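Local coordinates for protein extracellular ligand-binding receptor (Rhodopseudomonas palustris, PDB 3SG0) that probably serves as a periplasmic solute-binding protein of an uptake system for aromatic acids and binds benzoylformate (phenylglyoxylate), at residues A[250-255]-A[303-308]. Residues are numbered along the deposited sequence; the frame is centred on the assembly and turned at random.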
# COMPACT_ATOMS: atom_id res chain seq x y z
N ALA A 250 -6.97 0.44 -6.18
CA ALA A 250 -6.51 1.49 -7.09
C ALA A 250 -5.70 0.97 -8.28
O ALA A 250 -4.80 1.66 -8.78
CB ALA A 250 -5.74 2.55 -6.31
N THR A 251 -6.04 -0.23 -8.74
CA THR A 251 -5.43 -0.83 -9.92
C THR A 251 -6.45 -0.93 -11.05
O THR A 251 -7.62 -1.25 -10.84
CB THR A 251 -4.87 -2.23 -9.61
OG1 THR A 251 -4.58 -2.88 -10.85
CG2 THR A 251 -5.85 -3.10 -8.82
N GLU A 252 -6.00 -0.67 -12.27
CA GLU A 252 -6.87 -0.83 -13.43
C GLU A 252 -7.42 -2.26 -13.56
O GLU A 252 -8.44 -2.47 -14.21
CB GLU A 252 -6.17 -0.35 -14.71
CG GLU A 252 -6.11 1.17 -14.85
CD GLU A 252 -5.17 1.85 -13.86
OE1 GLU A 252 -4.19 1.22 -13.40
OE2 GLU A 252 -5.41 3.04 -13.56
N GLU A 253 -6.77 -3.24 -12.94
CA GLU A 253 -7.31 -4.60 -12.95
C GLU A 253 -8.66 -4.68 -12.24
O GLU A 253 -9.52 -5.48 -12.62
CB GLU A 253 -6.35 -5.59 -12.28
CG GLU A 253 -5.02 -5.73 -12.99
CD GLU A 253 -4.14 -6.80 -12.36
OE1 GLU A 253 -4.67 -7.86 -11.99
OE2 GLU A 253 -2.92 -6.56 -12.22
N PHE A 254 -8.83 -3.87 -11.21
CA PHE A 254 -10.09 -3.81 -10.48
C PHE A 254 -11.19 -3.21 -11.36
O PHE A 254 -12.32 -3.68 -11.37
CB PHE A 254 -9.90 -3.00 -9.19
CG PHE A 254 -11.17 -2.72 -8.43
CD1 PHE A 254 -11.64 -3.61 -7.48
CD2 PHE A 254 -11.87 -1.55 -8.65
CE1 PHE A 254 -12.80 -3.34 -6.78
CE2 PHE A 254 -13.03 -1.28 -7.95
CZ PHE A 254 -13.49 -2.18 -7.01
N ILE A 255 -10.84 -2.16 -12.10
CA ILE A 255 -11.80 -1.53 -13.01
C ILE A 255 -12.22 -2.51 -14.09
O ILE A 255 -13.41 -2.65 -14.39
CB ILE A 255 -11.22 -0.25 -13.66
CG1 ILE A 255 -10.98 0.82 -12.59
CG2 ILE A 255 -12.14 0.27 -14.77
CD1 ILE A 255 -10.36 2.10 -13.12
N ALA A 303 1.98 -0.13 -19.45
CA ALA A 303 1.79 0.81 -18.34
C ALA A 303 1.72 0.07 -17.01
O ALA A 303 1.12 -1.00 -16.91
CB ALA A 303 0.52 1.62 -18.55
N PRO A 304 2.31 0.66 -15.97
CA PRO A 304 2.24 0.04 -14.65
C PRO A 304 0.93 0.37 -13.95
O PRO A 304 0.24 1.33 -14.32
CB PRO A 304 3.38 0.72 -13.90
CG PRO A 304 3.43 2.09 -14.49
CD PRO A 304 3.10 1.90 -15.96
N THR A 305 0.60 -0.42 -12.94
CA THR A 305 -0.43 -0.03 -11.98
C THR A 305 0.24 0.49 -10.71
O THR A 305 1.46 0.35 -10.51
CB THR A 305 -1.37 -1.19 -11.65
OG1 THR A 305 -0.64 -2.19 -10.94
CG2 THR A 305 -1.96 -1.78 -12.93
N ILE A 306 -0.56 1.10 -9.85
CA ILE A 306 -0.03 1.80 -8.69
C ILE A 306 0.83 0.92 -7.80
O ILE A 306 1.78 1.39 -7.17
CB ILE A 306 -1.16 2.43 -7.85
CG1 ILE A 306 -0.59 3.40 -6.82
CG2 ILE A 306 -2.02 1.36 -7.20
CD1 ILE A 306 -1.65 4.18 -6.06
N PHE A 307 0.52 -0.37 -7.70
CA PHE A 307 1.22 -1.19 -6.73
C PHE A 307 2.71 -1.29 -6.99
O PHE A 307 3.49 -1.42 -6.05
CB PHE A 307 0.50 -2.52 -6.52
CG PHE A 307 -0.86 -2.32 -5.95
CD1 PHE A 307 -1.99 -2.37 -6.75
CD2 PHE A 307 -1.00 -1.94 -4.63
CE1 PHE A 307 -3.25 -2.09 -6.22
CE2 PHE A 307 -2.25 -1.65 -4.10
CZ PHE A 307 -3.37 -1.72 -4.89
N GLY A 308 3.12 -1.19 -8.25
CA GLY A 308 4.53 -1.16 -8.56
C GLY A 308 5.23 0.07 -7.97
O GLY A 308 6.42 0.03 -7.64
O HOH W 1 -3.06 1.73 -10.96
O HOH W 2 -2.45 -4.42 -10.54
O HOH W 3 -2.33 1.20 -15.38
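T251 OG1 is gripped by one backbone N-H and one water, and it rests 3.5 Å from T305 CG2 on the other segment. It takes the N-H of E253 (N to OG1 3.0 Å, 158° at the hydrogen), which makes T251 the N-cap of helix 252-258. With chi1 at 166°, OG1 lies anti to its own backbone N, and from there it also gives its proton to water 2, 2.6 Å away. That water accepts from T305 OG1 as well (2.9 Å) and donates to E253 OE2.

In this two-lobed periplasmic binding fold the pair lies beside the ligand pocket and probably joins the two lobes there: 250-255 follows strand 242-244 of the four-stranded sheet, while 303-308 starts helix 306-328 beside helix 41-50, where Q47 bonds to F307 O. The polar link between the segments is carried entirely by three waters. Water 1 takes the I306 N-H (2.8 Å from I306 N) and donates to both A250 O and E252 OE1; the same OE1 accepts from water 3, which also donates to P304 O. The E252 chain bends at chi2 (70°), and its OE1 lies near the T305 methyl.

I306 CG2 makes an apolar contact with A250 CB at 4.0 Å. The same methyl packs tightly, at 3.2 Å, on A250 O, which already accepts from water 1, and lies over one face of the F307 ring, toward its rim. F307, which touches the bound benzoylformate, receives T251 at its edge, with T251 CG2 3.8 Å from F307 CE1. An alanine at T251 would probably leave E253 N without its cap and water 2 without one of its donors, and open a gap beside the ring edge where CG2 was. T251 CB itself lies near the ring plane, equally close to F307 CE1.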